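Local coordinates for STU0660 (Streptococcus thermophilus, PDB 3ZTH), which probably binds DNA as a large Csn2-type protein of the CRISPR-Cas system, taking part in bacterial immunity, and carries bound magnesium, at residues Gln6-Glu11 and Leu52-Tyr57; Trp40-Lys45 and Pro60-Glu65; Pro298-Lys303 and Ile320-Phe325. One frame throughout, in Å; residues are numbered along the deposited sequence.

Interaction 1. Residues Gln6-Glu11 and Leu52-Tyr57; sequences QHPYKE and LSIFDY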
loop_
_atom_site.group_PDB
_atom_site.type_symbol
_atom_site.label_atom_id
_atom_site.label_comp_id
_atom_site.label_asym_id
_atom_site.label_seq_id
_atom_site.Cartn_x
_atom_site.Cartn_y
_atom_site.Cartn_z
ATOM N N GLN A 6 16.480 15.469 -29.682
ATOM C CA GLN A 6 15.934 14.447 -30.543
ATOM C C GLN A 6 14.469 14.676 -30.891
ATOM O O GLN A 6 13.637 14.982 -30.031
ATOM C CB GLN A 6 16.093 13.087 -29.888
ATOM C CG GLN A 6 16.051 11.949 -30.883
ATOM C CD GLN A 6 16.484 10.647 -30.263
ATOM O OE1 GLN A 6 17.455 10.602 -29.494
ATOM N NE2 GLN A 6 15.775 9.569 -30.596
ATOM N N HIS A 7 14.169 14.512 -32.173
ATOM C CA HIS A 7 12.825 14.673 -32.698
ATOM C C HIS A 7 12.401 13.311 -33.233
ATOM O O HIS A 7 13.177 12.636 -33.900
ATOM C CB HIS A 7 12.839 15.683 -33.839
ATOM C CG HIS A 7 11.479 16.020 -34.364
ATOM N ND1 HIS A 7 10.695 17.011 -33.814
ATOM C CD2 HIS A 7 10.762 15.496 -35.386
ATOM C CE1 HIS A 7 9.554 17.085 -34.477
ATOM N NE2 HIS A 7 9.570 16.177 -35.436
ATOM N N PRO A 8 11.157 12.898 -32.969
ATOM C CA PRO A 8 10.676 11.598 -33.446
ATOM C C PRO A 8 10.906 11.240 -34.921
ATOM O O PRO A 8 11.177 10.084 -35.227
ATOM C CB PRO A 8 9.194 11.608 -33.060
ATOM C CG PRO A 8 8.852 13.058 -33.025
ATOM C CD PRO A 8 10.064 13.657 -32.346
ATOM N N TYR A 9 10.809 12.190 -35.844
ATOM C CA TYR A 9 11.032 11.819 -37.239
ATOM C C TYR A 9 11.830 12.780 -38.114
ATOM O O TYR A 9 12.025 12.527 -39.306
ATOM C CB TYR A 9 9.699 11.481 -37.926
ATOM C CG TYR A 9 8.455 12.054 -37.270
ATOM C CD1 TYR A 9 8.174 13.425 -37.315
ATOM C CD2 TYR A 9 7.545 11.216 -36.620
ATOM C CE1 TYR A 9 7.007 13.948 -36.727
ATOM C CE2 TYR A 9 6.379 11.724 -36.027
ATOM C CZ TYR A 9 6.115 13.088 -36.084
ATOM O OH TYR A 9 4.959 13.581 -35.504
ATOM N N LYS A 10 12.309 13.871 -37.530
ATOM C CA LYS A 10 13.089 14.839 -38.283
ATOM C C LYS A 10 14.447 15.077 -37.636
ATOM O O LYS A 10 14.802 14.436 -36.645
ATOM C CB LYS A 10 12.333 16.161 -38.373
ATOM C CG LYS A 10 11.001 16.075 -39.093
ATOM C CD LYS A 10 10.405 17.461 -39.246
ATOM C CE LYS A 10 9.197 17.466 -40.165
ATOM N NZ LYS A 10 8.731 18.867 -40.400
ATOM N N GLU A 11 15.205 16.002 -38.203
ATOM C CA GLU A 11 16.513 16.336 -37.663
ATOM C C GLU A 11 16.338 16.826 -36.237
ATOM O O GLU A 11 15.234 17.141 -35.811
ATOM C CB GLU A 11 17.167 17.434 -38.503
ATOM C CG GLU A 11 16.257 18.632 -38.741
ATOM C CD GLU A 11 16.928 19.730 -39.535
ATOM O OE1 GLU A 11 18.148 19.631 -39.798
ATOM O OE2 GLU A 11 16.232 20.700 -39.895
ATOM N N LEU A 52 8.212 5.754 -25.033
ATOM C CA LEU A 52 9.257 5.610 -26.044
ATOM C C LEU A 52 8.766 5.159 -27.420
ATOM O O LEU A 52 9.560 5.034 -28.354
ATOM C CB LEU A 52 10.328 4.651 -25.524
ATOM C CG LEU A 52 10.898 5.073 -24.165
ATOM C CD1 LEU A 52 11.777 3.979 -23.597
ATOM C CD2 LEU A 52 11.686 6.363 -24.322
ATOM N N SER A 53 7.459 4.935 -27.543
ATOM C CA SER A 53 6.853 4.501 -28.805
ATOM C C SER A 53 7.411 5.252 -30.003
ATOM O O SER A 53 8.019 4.658 -30.885
ATOM C CB SER A 53 5.344 4.721 -28.771
ATOM O OG SER A 53 4.786 4.138 -27.613
ATOM N N ILE A 54 7.193 6.563 -30.016
ATOM C CA ILE A 54 7.640 7.435 -31.099
ATOM C C ILE A 54 9.148 7.433 -31.358
ATOM O O ILE A 54 9.607 7.923 -32.391
ATOM C CB ILE A 54 7.200 8.897 -30.843
ATOM C CG1 ILE A 54 7.850 9.418 -29.557
ATOM C CG2 ILE A 54 5.691 8.970 -30.766
ATOM C CD1 ILE A 54 7.611 10.895 -29.283
ATOM N N PHE A 55 9.928 6.906 -30.428
ATOM C CA PHE A 55 11.363 6.872 -30.634
ATOM C C PHE A 55 11.804 5.434 -30.887
ATOM O O PHE A 55 12.969 5.089 -30.698
ATOM C CB PHE A 55 12.075 7.429 -29.406
ATOM C CG PHE A 55 11.680 8.832 -29.065
ATOM C CD1 PHE A 55 11.981 9.882 -29.925
ATOM C CD2 PHE A 55 10.995 9.106 -27.883
ATOM C CE1 PHE A 55 11.606 11.187 -29.614
ATOM C CE2 PHE A 55 10.616 10.408 -27.565
ATOM C CZ PHE A 55 10.922 11.448 -28.431
ATOM N N ASP A 56 10.869 4.598 -31.319
ATOM C CA ASP A 56 11.169 3.192 -31.564
ATOM C C ASP A 56 11.640 2.488 -30.294
ATOM O O ASP A 56 12.607 1.724 -30.319
ATOM C CB ASP A 56 12.227 3.052 -32.655
ATOM C CG ASP A 56 11.622 2.750 -34.002
ATOM O OD1 ASP A 56 10.668 3.462 -34.402
ATOM O OD2 ASP A 56 12.104 1.798 -34.658
ATOM N N TYR A 57 10.949 2.772 -29.189
ATOM C CA TYR A 57 11.236 2.170 -27.889
ATOM C C TYR A 57 12.674 2.350 -27.428
ATOM O O TYR A 57 13.190 1.558 -26.637
ATOM C CB TYR A 57 10.860 0.694 -27.936
ATOM C CG TYR A 57 9.434 0.518 -28.393
ATOM C CD1 TYR A 57 8.371 0.731 -27.513
ATOM C CD2 TYR A 57 9.138 0.245 -29.733
ATOM C CE1 TYR A 57 7.051 0.685 -27.953
ATOM C CE2 TYR A 57 7.825 0.199 -30.182
ATOM C CZ TYR A 57 6.786 0.421 -29.287
ATOM O OH TYR A 57 5.486 0.396 -29.725
#
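Phe55 and Gln6 run past each other in opposite directions, with the amide plane standing 82° from the plane of the ring. The Gln6 side chain, with CG anti to the backbone N and extended beyond, carries NE2 to 3.9 Å from Phe55 CD1. Its other amide atom, OE1, is held elsewhere: it accepts a hydrogen bond from the backbone N of Thr61, which is consistent with the way the amide is turned. Pro8 lies alongside Phe55 and points the same way, so that its CD meets Phe55 CE1 at 4.0 Å, while Pro8 N sits 3.8 Å from the same CE1. The carbonyl carbon of His7 is at the edge of the ring, near its plane. Ile54 takes the neighbouring place: its CB is 4.0 Å from Pro8 CB. CG1 of Ile54 occupies the crowded position between backbone N and carbonyl carbon (chi1 62°) and covers one face of its neighbour's ring, 3.5 Å above the plane of Phe55. The turn that presents both residues is a Schellman motif ending helix 49-52; Asp56, at positive phi, is its C-prime residue, and Tyr57 N bonds to Leu52 O. Tyr33 and Ile37 of helix 28-43 also pack on Phe55, and Trp174 of the second subunit touches Ile54. The contact therefore joins the loop after strand 2-5 to a helix end close to the subunit interface. No hydrogen bond crosses between the two loops: apolar packing of Pro8 on Ile54 and Phe55, with the Gln6 amide lying obliquely to the ring, makes up the contact.

Interaction 2. Residues Trp40-Lys45 and Pro60-Glu65; sequences WYFGGK and PTILDE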
loop_
_atom_site.group_PDB
_atom_site.type_symbol
_atom_site.label_atom_id
_atom_site.label_comp_id
_atom_site.label_asym_id
_atom_site.label_seq_id
_atom_site.Cartn_x
_atom_site.Cartn_y
_atom_site.Cartn_z
ATOM N N TRP A 40 11.590 15.983 -19.305
ATOM C CA TRP A 40 11.679 14.543 -19.090
ATOM C C TRP A 40 13.132 14.119 -18.994
ATOM O O TRP A 40 13.515 13.378 -18.097
ATOM C CB TRP A 40 11.000 13.791 -20.233
ATOM C CG TRP A 40 9.522 13.601 -20.044
ATOM C CD1 TRP A 40 8.718 14.222 -19.122
ATOM C CD2 TRP A 40 8.667 12.726 -20.796
ATOM N NE1 TRP A 40 7.420 13.788 -19.256
ATOM C CE2 TRP A 40 7.358 12.869 -20.273
ATOM C CE3 TRP A 40 8.879 11.836 -21.859
ATOM C CZ2 TRP A 40 6.265 12.150 -20.780
ATOM C CZ3 TRP A 40 7.792 11.120 -22.362
ATOM C CH2 TRP A 40 6.502 11.283 -21.818
ATOM N N TYR A 41 13.935 14.607 -19.929
ATOM C CA TYR A 41 15.349 14.288 -19.982
ATOM C C TYR A 41 16.079 14.689 -18.706
ATOM O O TYR A 41 16.738 13.864 -18.067
ATOM C CB TYR A 41 15.988 15.011 -21.161
ATOM C CG TYR A 41 17.322 14.448 -21.594
ATOM C CD1 TYR A 41 17.397 13.227 -22.273
ATOM C CD2 TYR A 41 18.506 15.158 -21.379
ATOM C CE1 TYR A 41 18.606 12.731 -22.732
ATOM C CE2 TYR A 41 19.727 14.672 -21.837
ATOM C CZ TYR A 41 19.768 13.457 -22.517
ATOM O OH TYR A 41 20.963 12.983 -23.014
ATOM N N PHE A 42 15.969 15.962 -18.343
ATOM C CA PHE A 42 16.653 16.471 -17.161
ATOM C C PHE A 42 15.864 16.338 -15.869
ATOM O O PHE A 42 16.421 16.494 -14.788
ATOM C CB PHE A 42 17.031 17.942 -17.369
ATOM C CG PHE A 42 18.035 18.162 -18.474
ATOM C CD1 PHE A 42 19.283 17.543 -18.434
ATOM C CD2 PHE A 42 17.735 18.993 -19.550
ATOM C CE1 PHE A 42 20.215 17.749 -19.445
ATOM C CE2 PHE A 42 18.660 19.205 -20.567
ATOM C CZ PHE A 42 19.905 18.581 -20.514
ATOM N N GLY A 43 14.573 16.038 -15.984
ATOM C CA GLY A 43 13.726 15.907 -14.813
ATOM C C GLY A 43 13.692 14.545 -14.145
ATOM O O GLY A 43 13.042 14.389 -13.111
ATOM N N GLY A 44 14.366 13.555 -14.723
ATOM C CA GLY A 44 14.383 12.239 -14.112
ATOM C C GLY A 44 13.211 11.339 -14.461
ATOM O O GLY A 44 12.880 10.403 -13.727
ATOM N N LYS A 45 12.576 11.615 -15.590
ATOM C CA LYS A 45 11.448 10.813 -16.030
ATOM C C LYS A 45 11.818 9.337 -16.216
ATOM O O LYS A 45 12.831 9.011 -16.830
ATOM C CB LYS A 45 10.918 11.371 -17.351
ATOM C CG LYS A 45 9.839 10.545 -18.009
ATOM C CD LYS A 45 8.523 10.670 -17.277
ATOM C CE LYS A 45 7.401 10.003 -18.068
ATOM N NZ LYS A 45 6.061 10.255 -17.462
ATOM N N PRO A 60 15.102 8.781 -25.697
ATOM C CA PRO A 60 15.492 9.995 -26.428
ATOM C C PRO A 60 16.797 10.610 -25.906
ATOM O O PRO A 60 17.102 10.542 -24.714
ATOM C CB PRO A 60 14.289 10.913 -26.231
ATOM C CG PRO A 60 13.802 10.521 -24.871
ATOM C CD PRO A 60 13.861 9.010 -24.933
ATOM N N THR A 61 17.553 11.229 -26.802
ATOM C CA THR A 61 18.831 11.816 -26.440
ATOM C C THR A 61 18.976 13.304 -26.761
ATOM O O THR A 61 18.246 13.846 -27.594
ATOM C CB THR A 61 19.957 11.015 -27.143
ATOM O OG1 THR A 61 20.543 10.108 -26.204
ATOM C CG2 THR A 61 21.010 11.920 -27.723
ATOM N N ILE A 62 19.914 13.957 -26.079
ATOM C CA ILE A 62 20.214 15.373 -26.310
ATOM C C ILE A 62 21.728 15.487 -26.492
ATOM O O ILE A 62 22.494 15.159 -25.579
ATOM C CB ILE A 62 19.796 16.270 -25.119
ATOM C CG1 ILE A 62 18.281 16.205 -24.917
ATOM C CG2 ILE A 62 20.241 17.700 -25.371
ATOM C CD1 ILE A 62 17.741 17.244 -23.948
ATOM N N LEU A 63 22.158 15.951 -27.664
ATOM C CA LEU A 63 23.585 16.072 -27.963
ATOM C C LEU A 63 24.101 17.497 -27.872
ATOM O O LEU A 63 23.334 18.452 -28.006
ATOM C CB LEU A 63 23.873 15.539 -29.368
ATOM C CG LEU A 63 23.270 14.167 -29.684
ATOM C CD1 LEU A 63 23.533 13.820 -31.145
ATOM C CD2 LEU A 63 23.855 13.112 -28.746
ATOM N N ASP A 64 25.406 17.638 -27.650
ATOM C CA ASP A 64 26.024 18.960 -27.584
ATOM C C ASP A 64 26.632 19.291 -28.948
ATOM O O ASP A 64 26.411 18.577 -29.921
ATOM C CB ASP A 64 27.110 19.003 -26.509
ATOM C CG ASP A 64 28.185 17.955 -26.730
ATOM O OD1 ASP A 64 28.740 17.892 -27.849
ATOM O OD2 ASP A 64 28.479 17.196 -25.779
ATOM N N GLU A 65 27.397 20.376 -29.011
ATOM C CA GLU A 65 28.023 20.812 -30.254
ATOM C C GLU A 65 28.841 19.700 -30.888
ATOM O O GLU A 65 28.724 19.434 -32.084
ATOM C CB GLU A 65 28.940 22.008 -30.001
ATOM C CG GLU A 65 28.338 23.109 -29.135
ATOM C CD GLU A 65 28.547 22.882 -27.634
ATOM O OE1 GLU A 65 27.959 21.932 -27.069
ATOM O OE2 GLU A 65 29.310 23.666 -27.021
#
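With CG anti to the backbone N (chi1 -162°), Tyr41 reaches from the last turns of helix 28-43 across the start of strand 62-63. Ile62 answers with CG1 anti to its carbonyl carbon (chi1 -63°) and an extended CD1, so the two side chains slide past each other in opposite directions. This lays Ile62 CG1 almost centrally over one face of the Tyr41 ring, a CH-pi contact of 3.6 Å to the centroid and 10° off the normal. CB of Ile62 lies over the same face toward the hydroxyl end, and its CD1 continues toward the root of the ring, where it comes within 3.4 Å of Tyr41 CD2. At the ring edge, near the plane, Pro60 O stands 3.3 Å from Tyr41 CE1. Beyond the ring, Ile62 N gives a weak hydrogen bond of 3.4 Å to Tyr41 OH. The stronger partner of this hydroxyl is Val70 O, with the bond from Ile62 N a weak addition. Phe42 adds a lighter touch, its CE2 4.0 Å from Ile62 CD1 as the side chains cross obliquely; one face of the Phe42 ring is covered by Tyr41 CD2. From its other surroundings Ile62 receives Phe3 of strand 2-5, the central strand of the small antiparallel sheet. Arg72 binds Tyr41 O and Lys45 O, tying the helix end to the chain beyond the strand. The buried joint between helix 28-43 and that sheet is thus mainly aliphatic-on-aromatic, with the phenol oxygen brought to polar backbone partners and the apolar ring face left to the isoleucine.

Interaction 3. Residues Pro298-Lys303 and Ile320-Phe325; sequences PYLLTK and ILNQLF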
loop_
_atom_site.group_PDB
_atom_site.type_symbol
_atom_site.label_atom_id
_atom_site.label_comp_id
_atom_site.label_asym_id
_atom_site.label_seq_id
_atom_site.Cartn_x
_atom_site.Cartn_y
_atom_site.Cartn_z
ATOM N N PRO A 298 9.561 37.061 -32.534
ATOM C CA PRO A 298 8.631 35.937 -32.381
ATOM C C PRO A 298 7.913 35.544 -33.682
ATOM O O PRO A 298 7.411 34.422 -33.808
ATOM C CB PRO A 298 7.657 36.444 -31.317
ATOM C CG PRO A 298 8.512 37.357 -30.504
ATOM C CD PRO A 298 9.271 38.119 -31.551
ATOM N N TYR A 299 7.868 36.458 -34.646
ATOM C CA TYR A 299 7.186 36.186 -35.909
ATOM C C TYR A 299 8.093 35.860 -37.087
ATOM O O TYR A 299 7.618 35.729 -38.204
ATOM C CB TYR A 299 6.298 37.372 -36.285
ATOM C CG TYR A 299 5.232 37.647 -35.265
ATOM C CD1 TYR A 299 4.129 36.802 -35.137
ATOM C CD2 TYR A 299 5.349 38.723 -34.384
ATOM C CE1 TYR A 299 3.162 37.020 -34.147
ATOM C CE2 TYR A 299 4.391 38.953 -33.391
ATOM C CZ TYR A 299 3.304 38.098 -33.278
ATOM O OH TYR A 299 2.374 38.319 -32.293
ATOM N N LEU A 300 9.390 35.721 -36.848
ATOM C CA LEU A 300 10.319 35.425 -37.930
ATOM C C LEU A 300 10.208 33.981 -38.387
ATOM O O LEU A 300 9.746 33.126 -37.641
ATOM C CB LEU A 300 11.750 35.715 -37.474
ATOM C CG LEU A 300 11.962 37.174 -37.057
ATOM C CD1 LEU A 300 13.345 37.367 -36.469
ATOM C CD2 LEU A 300 11.756 38.074 -38.275
ATOM N N LEU A 301 10.628 33.714 -39.619
ATOM C CA LEU A 301 10.602 32.360 -40.172
ATOM C C LEU A 301 9.208 31.743 -40.102
ATOM O O LEU A 301 9.057 30.553 -39.837
ATOM C CB LEU A 301 11.591 31.468 -39.412
ATOM C CG LEU A 301 12.873 32.158 -38.929
ATOM C CD1 LEU A 301 13.707 31.177 -38.114
ATOM C CD2 LEU A 301 13.663 32.691 -40.107
ATOM N N THR A 302 8.187 32.552 -40.339
ATOM C CA THR A 302 6.825 32.044 -40.287
ATOM C C THR A 302 6.002 32.498 -41.476
ATOM O O THR A 302 5.763 33.697 -41.646
ATOM C CB THR A 302 6.072 32.515 -39.012
ATOM O OG1 THR A 302 6.807 32.149 -37.840
ATOM C CG2 THR A 302 4.701 31.864 -38.948
ATOM N N LYS A 303 5.588 31.555 -42.313
ATOM C CA LYS A 303 4.737 31.915 -43.427
ATOM C C LYS A 303 3.395 32.007 -42.727
ATOM O O LYS A 303 2.892 31.008 -42.218
ATOM C CB LYS A 303 4.682 30.820 -44.486
ATOM C CG LYS A 303 3.827 31.230 -45.668
ATOM C CD LYS A 303 3.418 30.056 -46.541
ATOM C CE LYS A 303 2.513 30.531 -47.677
ATOM N NZ LYS A 303 2.018 29.408 -48.525
ATOM N N ILE A 320 13.230 42.505 -43.654
ATOM C CA ILE A 320 14.671 42.466 -43.829
ATOM C C ILE A 320 15.279 41.314 -43.039
ATOM O O ILE A 320 16.085 40.544 -43.577
ATOM C CB ILE A 320 15.320 43.819 -43.420
ATOM C CG1 ILE A 320 14.835 44.922 -44.368
ATOM C CG2 ILE A 320 16.825 43.723 -43.491
ATOM C CD1 ILE A 320 15.301 46.324 -44.005
ATOM N N LEU A 321 14.878 41.175 -41.775
ATOM C CA LEU A 321 15.411 40.102 -40.945
ATOM C C LEU A 321 15.137 38.751 -41.568
ATOM O O LEU A 321 16.039 37.909 -41.660
ATOM C CB LEU A 321 14.830 40.160 -39.532
ATOM C CG LEU A 321 15.446 41.249 -38.649
ATOM C CD1 LEU A 321 14.725 41.294 -37.319
ATOM C CD2 LEU A 321 16.938 40.982 -38.449
ATOM N N ASN A 322 13.902 38.533 -42.004
ATOM C CA ASN A 322 13.574 37.262 -42.635
ATOM C C ASN A 322 14.539 36.989 -43.779
ATOM O O ASN A 322 15.073 35.890 -43.904
ATOM C CB ASN A 322 12.144 37.274 -43.153
ATOM C CG ASN A 322 11.205 36.526 -42.247
ATOM O OD1 ASN A 322 9.985 36.624 -42.381
ATOM N ND2 ASN A 322 11.770 35.762 -41.313
ATOM N N GLN A 323 14.770 37.999 -44.606
ATOM C CA GLN A 323 15.681 37.861 -45.728
ATOM C C GLN A 323 17.075 37.414 -45.273
ATOM O O GLN A 323 17.709 36.594 -45.937
ATOM C CB GLN A 323 15.772 39.182 -46.497
ATOM C CG GLN A 323 16.612 39.080 -47.749
ATOM C CD GLN A 323 16.493 40.286 -48.656
ATOM O OE1 GLN A 323 17.154 40.353 -49.696
ATOM N NE2 GLN A 323 15.648 41.246 -48.278
ATOM N N LEU A 324 17.546 37.941 -44.141
ATOM C CA LEU A 324 18.862 37.578 -43.614
ATOM C C LEU A 324 18.937 36.106 -43.250
ATOM O O LEU A 324 20.023 35.544 -43.107
ATOM C CB LEU A 324 19.209 38.408 -42.378
ATOM C CG LEU A 324 19.386 39.911 -42.582
ATOM C CD1 LEU A 324 20.027 40.474 -41.335
ATOM C CD2 LEU A 324 20.269 40.212 -43.794
ATOM N N PHE A 325 17.777 35.488 -43.079
ATOM C CA PHE A 325 17.712 34.074 -42.752
ATOM C C PHE A 325 17.263 33.316 -43.994
ATOM O O PHE A 325 16.990 32.124 -43.952
ATOM C CB PHE A 325 16.737 33.840 -41.598
ATOM C CG PHE A 325 17.281 34.250 -40.258
ATOM C CD1 PHE A 325 18.282 33.506 -39.645
ATOM C CD2 PHE A 325 16.806 35.384 -39.613
ATOM C CE1 PHE A 325 18.800 33.887 -38.412
ATOM C CE2 PHE A 325 17.319 35.770 -38.383
ATOM C CZ PHE A 325 18.316 35.021 -37.780
#
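Pro298 and Tyr299 close a short 3-10 segment and lead toward the metal rather than the helix: Pro298 O accepts a hydrogen bond from NE2 of Gln26, a magnesium ligand, and Tyr299 packs on Gln26 and Asp240, both ligands of a bound magnesium ion. Leu300 is the first residue to meet segment 320-325. Its CG is anti to the carbonyl carbon (chi1 -60°), and the branch CD2 crosses Leu321 obliquely, reaching Leu321 CB at 3.9 Å. The closest CA pair of the two segments is Leu300 and Asn322, 6.0 Å apart. The carboxamide of Asn322 reaches the chain where Leu300 passes to Leu301, between these two leucine side chains. Leu301 follows with positive phi (55°), an unusual backbone for leucine, which reverses the path of the chain. From there its CD2 crosses to Phe325, meeting Phe325 CB at 3.6 Å and Phe325 CG at 3.9 Å. The ring of Phe325 also meets that of Tyr265, the two planes about 5° apart. Thr302 turns from the helix, and its OG1 hydrogen-bonds Ser258 OG; Lys303 N bonds Asp259 OD2, so the end of the segment is held by the loop after strand 254-257. Ile256 of that strand packs on both Leu300 and Leu301. All five touching residues are buried, and two leucine branches set into the side of a helix end supply the apolar part of the joint, while polar backbone groups of the same loop are taken up by Ser258, Asp259 and Gln26.

How the interactions relate
Interactions 1 and 2 adjoin, their centres 13 Å apart and their segments alternating along the chain, so that the loop after strand 2-5, helices 28-43 and 49-52 and strand 62-63 form one packed unit. Phe55 and Leu52 of interaction 1 pack on Pro60 of interaction 2, with Leu52 CD2 3.5 Å from Pro60 CD. Interaction 3 is separate, its nearest atoms about 11 Å from interaction 1 and about 17 Å from interaction 2. It is the one near the metal site, the Leu300 side chain being about 8 Å from that of the ligand Gln26 and about 12 Å from a magnesium ion. All three touch the second subunit.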